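Local coordinates for protein transcriptional regulator (Vibrio vulnificus, PDB 4IVN) that probably represses transcription of the nan operon for sialic acid catabolism by binding DNA, and binds the pathway intermediate N-acetylmannosamine 6-phosphate, at residues 198-209 and 217-228. Sequence-based numbering, arbitrary orientation.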
loop_
_atom_site.group_PDB
_atom_site.type_symbol
_atom_site.label_atom_id
_atom_site.label_comp_id
_atom_site.label_asym_id
_atom_site.label_seq_id
_atom_site.Cartn_x
_atom_site.Cartn_y
_atom_site.Cartn_z
ATOM N N TYR A 198 17.696 -16.725 7.732
ATOM C CA TYR A 198 17.271 -18.077 7.951
ATOM C C TYR A 198 18.431 -18.982 8.288
ATOM O O TYR A 198 18.340 -19.791 9.242
ATOM C CB TYR A 198 16.546 -18.601 6.742
ATOM C CG TYR A 198 15.867 -19.943 7.009
ATOM C CD1 TYR A 198 14.576 -19.975 7.595
ATOM C CD2 TYR A 198 16.488 -21.155 6.659
ATOM C CE1 TYR A 198 13.929 -21.180 7.839
ATOM C CE2 TYR A 198 15.854 -22.386 6.890
ATOM C CZ TYR A 198 14.570 -22.391 7.463
ATOM O OH TYR A 198 13.884 -23.561 7.691
ATOM N N LYS A 199 19.555 -18.826 7.601
ATOM C CA LYS A 199 20.721 -19.694 7.858
ATOM C C LYS A 199 21.456 -19.430 9.171
ATOM O O LYS A 199 22.174 -20.284 9.705
ATOM C CB LYS A 199 21.681 -19.756 6.662
ATOM C CG LYS A 199 21.036 -20.452 5.474
ATOM C CD LYS A 199 21.733 -20.116 4.148
ATOM C CE LYS A 199 20.824 -20.466 2.959
ATOM N NZ LYS A 199 21.553 -21.103 1.822
ATOM N N ARG A 200 21.211 -18.282 9.755
ATOM C CA ARG A 200 21.795 -17.999 11.043
ATOM C C ARG A 200 20.807 -18.256 12.175
ATOM O O ARG A 200 21.018 -17.720 13.259
ATOM C CB ARG A 200 22.171 -16.536 11.082
ATOM C CG ARG A 200 23.430 -16.281 10.315
ATOM C CD ARG A 200 23.579 -14.809 10.154
ATOM N NE ARG A 200 23.844 -14.151 11.444
ATOM C CZ ARG A 200 25.032 -14.153 12.046
ATOM N NH1 ARG A 200 26.082 -14.784 11.507
ATOM N NH2 ARG A 200 25.175 -13.497 13.176
ATOM N N ASP A 201 19.768 -19.046 11.920
ATOM C CA ASP A 201 18.724 -19.388 12.907
ATOM C C ASP A 201 17.958 -18.187 13.488
ATOM O O ASP A 201 17.521 -18.236 14.634
ATOM C CB ASP A 201 19.302 -20.263 14.027
ATOM C CG ASP A 201 20.059 -21.422 13.450
ATOM O OD1 ASP A 201 19.453 -22.143 12.637
ATOM O OD2 ASP A 201 21.272 -21.562 13.699
ATOM N N ILE A 202 17.785 -17.134 12.674
ATOM C CA ILE A 202 16.978 -15.972 13.084
ATOM C C ILE A 202 15.647 -16.183 12.433
ATOM O O ILE A 202 15.650 -16.586 11.279
ATOM C CB ILE A 202 17.651 -14.676 12.571
ATOM C CG1 ILE A 202 19.077 -14.585 13.166
ATOM C CG2 ILE A 202 16.754 -13.427 12.853
ATOM C CD1 ILE A 202 19.204 -14.793 14.683
ATOM N N PRO A 203 14.502 -16.020 13.144
ATOM C CA PRO A 203 13.236 -16.270 12.481
ATOM C C PRO A 203 12.928 -15.376 11.258
ATOM O O PRO A 203 13.257 -14.155 11.225
ATOM C CB PRO A 203 12.154 -16.013 13.586
ATOM C CG PRO A 203 12.864 -15.042 14.516
ATOM C CD PRO A 203 14.312 -15.519 14.522
ATOM N N VAL A 204 12.308 -15.996 10.258
ATOM C CA VAL A 204 11.947 -15.289 9.019
ATOM C C VAL A 204 10.508 -15.567 8.804
ATOM O O VAL A 204 10.157 -16.751 8.750
ATOM C CB VAL A 204 12.778 -15.807 7.807
ATOM C CG1 VAL A 204 12.314 -15.170 6.462
ATOM C CG2 VAL A 204 14.279 -15.574 8.017
ATOM N N VAL A 205 9.698 -14.545 8.600
ATOM C CA VAL A 205 8.233 -14.729 8.328
ATOM C C VAL A 205 8.012 -14.240 6.873
ATOM O O VAL A 205 8.378 -13.117 6.547
ATOM C CB VAL A 205 7.364 -13.840 9.261
ATOM C CG1 VAL A 205 5.852 -13.901 8.911
ATOM C CG2 VAL A 205 7.532 -14.325 10.737
ATOM N N SER A 206 7.412 -15.057 6.024
ATOM C CA SER A 206 7.178 -14.633 4.647
ATOM C C SER A 206 5.749 -14.196 4.479
ATOM O O SER A 206 4.837 -14.863 4.986
ATOM C CB SER A 206 7.424 -15.800 3.701
ATOM O OG SER A 206 8.816 -15.909 3.676
ATOM N N LEU A 207 5.580 -13.099 3.742
ATOM C CA LEU A 207 4.238 -12.659 3.372
ATOM C C LEU A 207 4.090 -12.741 1.881
ATOM O O LEU A 207 4.691 -11.931 1.191
ATOM C CB LEU A 207 4.032 -11.231 3.769
ATOM C CG LEU A 207 4.125 -10.847 5.244
ATOM C CD1 LEU A 207 3.608 -9.412 5.430
ATOM C CD2 LEU A 207 3.285 -11.796 6.141
ATOM N N THR A 208 3.314 -13.718 1.352
ATOM C CA THR A 208 3.358 -13.990 -0.119
ATOM C C THR A 208 1.932 -14.196 -0.567
ATOM O O THR A 208 0.990 -14.019 0.220
ATOM C CB THR A 208 4.022 -15.376 -0.409
ATOM O OG1 THR A 208 3.131 -16.396 0.121
ATOM C CG2 THR A 208 5.259 -15.476 0.322
ATOM N N ASN A 209 1.770 -14.545 -1.839
ATOM C CA ASN A 209 0.459 -14.910 -2.361
ATOM C C ASN A 209 0.544 -16.286 -2.997
ATOM O O ASN A 209 -0.255 -16.617 -3.866
ATOM C CB ASN A 209 0.037 -13.886 -3.496
ATOM C CG ASN A 209 -0.196 -12.479 -2.966
ATOM O OD1 ASN A 209 -1.334 -11.987 -2.960
ATOM N ND2 ASN A 209 0.857 -11.794 -2.634
ATOM N N SER A 217 10.906 -22.571 1.708
ATOM C CA SER A 217 11.815 -23.414 2.401
ATOM C C SER A 217 12.848 -22.545 3.158
ATOM O O SER A 217 13.773 -23.063 3.731
ATOM C CB SER A 217 12.505 -24.374 1.388
ATOM O OG SER A 217 13.571 -23.674 0.761
ATOM N N LEU A 218 12.689 -21.216 3.194
ATOM C CA LEU A 218 13.591 -20.398 4.019
ATOM C C LEU A 218 12.772 -19.560 4.957
ATOM O O LEU A 218 13.195 -18.441 5.231
ATOM C CB LEU A 218 14.402 -19.399 3.127
ATOM C CG LEU A 218 15.201 -19.978 1.964
ATOM C CD1 LEU A 218 15.426 -18.862 0.957
ATOM C CD2 LEU A 218 16.503 -20.584 2.514
ATOM N N SER A 219 11.614 -20.070 5.385
ATOM C CA SER A 219 10.628 -19.301 6.183
ATOM C C SER A 219 10.310 -20.040 7.454
ATOM O O SER A 219 10.078 -21.270 7.396
ATOM C CB SER A 219 9.322 -19.132 5.395
ATOM O OG SER A 219 9.544 -18.353 4.243
ATOM N N THR A 220 10.375 -19.354 8.594
ATOM C CA THR A 220 9.989 -19.945 9.883
ATOM C C THR A 220 8.461 -20.050 9.896
ATOM O O THR A 220 7.919 -20.979 10.450
ATOM C CB THR A 220 10.542 -19.143 11.097
ATOM O OG1 THR A 220 11.943 -18.885 10.896
ATOM C CG2 THR A 220 10.447 -19.879 12.446
ATOM N N GLU A 221 7.779 -19.017 9.391
ATOM C CA GLU A 221 6.344 -18.970 9.286
ATOM C C GLU A 221 5.934 -18.335 7.941
ATOM O O GLU A 221 6.738 -17.608 7.348
ATOM C CB GLU A 221 5.759 -18.045 10.380
ATOM C CG GLU A 221 6.238 -18.306 11.835
ATOM C CD GLU A 221 5.643 -19.547 12.555
ATOM O OE1 GLU A 221 4.760 -20.233 11.948
ATOM O OE2 GLU A 221 6.052 -19.811 13.769
ATOM N N MET A 222 4.691 -18.514 7.499
ATOM C CA MET A 222 4.257 -17.851 6.260
ATOM C C MET A 222 2.821 -17.374 6.447
ATOM O O MET A 222 2.042 -18.060 7.068
ATOM C CB MET A 222 4.167 -18.869 5.109
ATOM C CG MET A 222 5.400 -19.020 4.239
ATOM S SD MET A 222 4.952 -19.151 2.463
ATOM C CE MET A 222 6.563 -18.819 1.736
ATOM N N LEU A 223 2.470 -16.233 5.883
ATOM C CA LEU A 223 1.040 -15.858 5.804
ATOM C C LEU A 223 0.855 -15.697 4.308
ATOM O O LEU A 223 1.727 -15.179 3.669
ATOM C CB LEU A 223 0.741 -14.567 6.541
ATOM C CG LEU A 223 0.736 -14.618 8.070
ATOM C CD1 LEU A 223 0.224 -13.319 8.657
ATOM C CD2 LEU A 223 -0.054 -15.817 8.606
ATOM N N VAL A 224 -0.229 -16.248 3.779
ATOM C CA VAL A 224 -0.482 -16.315 2.348
ATOM C C VAL A 224 -1.719 -15.535 1.989
ATOM O O VAL A 224 -2.784 -15.829 2.455
ATOM C CB VAL A 224 -0.607 -17.807 1.923
ATOM C CG1 VAL A 224 -1.075 -17.936 0.452
ATOM C CG2 VAL A 224 0.740 -18.500 2.191
ATOM N N ALA A 225 -1.589 -14.539 1.141
ATOM C CA ALA A 225 -2.758 -13.751 0.647
ATOM C C ALA A 225 -3.283 -14.420 -0.640
ATOM O O ALA A 225 -2.497 -15.101 -1.345
ATOM C CB ALA A 225 -2.221 -12.294 0.330
ATOM N N ALA A 226 -4.563 -14.200 -0.990
ATOM C CA ALA A 226 -5.149 -14.701 -2.199
ATOM C C ALA A 226 -4.611 -14.016 -3.427
ATOM O O ALA A 226 -3.871 -13.033 -3.348
ATOM C CB ALA A 226 -6.683 -14.594 -2.143
ATOM N N ARG A 227 -4.935 -14.576 -4.584
ATOM C CA ARG A 227 -4.479 -14.060 -5.922
ATOM C C ARG A 227 -2.981 -14.091 -6.148
ATOM O O ARG A 227 -2.356 -13.034 -6.135
ATOM C CB ARG A 227 -4.886 -12.613 -6.158
ATOM C CG ARG A 227 -6.297 -12.365 -5.722
ATOM C CD ARG A 227 -7.249 -12.257 -6.918
ATOM N NE ARG A 227 -8.033 -13.488 -7.010
ATOM C CZ ARG A 227 -8.987 -13.896 -6.147
ATOM N NH1 ARG A 227 -9.355 -13.209 -5.079
ATOM N NH2 ARG A 227 -9.594 -15.040 -6.376
ATOM N N PRO A 228 -2.444 -15.279 -6.535
ATOM C CA PRO A 228 -1.053 -15.426 -6.940
ATOM C C PRO A 228 -0.789 -14.493 -8.102
ATOM O O PRO A 228 -1.625 -14.334 -8.994
ATOM C CB PRO A 228 -1.019 -16.848 -7.494
ATOM C CG PRO A 228 -2.126 -17.588 -6.875
ATOM C CD PRO A 228 -3.170 -16.574 -6.511
HETATM O O HOH W 1 -3.006 -17.379 -2.795
#
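Tyr198 holds CG trans to its backbone N (chi1 -170°), which lays its ring over the backbone of Leu218: the CA of Leu218 stands 3.7 Å from the ring centroid of Tyr198, nearly on the ring normal. Thr220, with chi1 at -49°, puts OG1 3.0 Å from Val204 N and accepts its N-H in a nearly straight bond. In return, Val204 O takes the N-H of Thr220 in its carbonyl plane and that of Glu221 more weakly. Strands 204-208 and 221-224 run parallel as neighbours at one edge of the five-stranded SIS-domain sheet. Ser206 N binds Glu221 O, Leu223 N reaches Ser206 O at 2.9 Å, Thr208 N bonds to Leu223 O and Ala225 N to Thr208 O. On one face Leu207 CD2 packs 3.8 Å from Leu223 CB beneath helix 237-257, while Ile120 of helix 114-126 covers Val205 and Leu223. On the other, Ser206 OG donates to Ser219 OG at 2.6 Å, and Ser219 OG also bonds to Leu215 O. Bent at chi2, Met222 brings CE to 3.7 Å from Ser206 CB. Past the strands, a water donates to both Asn209 O and Ala225 O; the Asn209 side chain lies about 7 Å from the bound N-acetylmannosamine 6-phosphate.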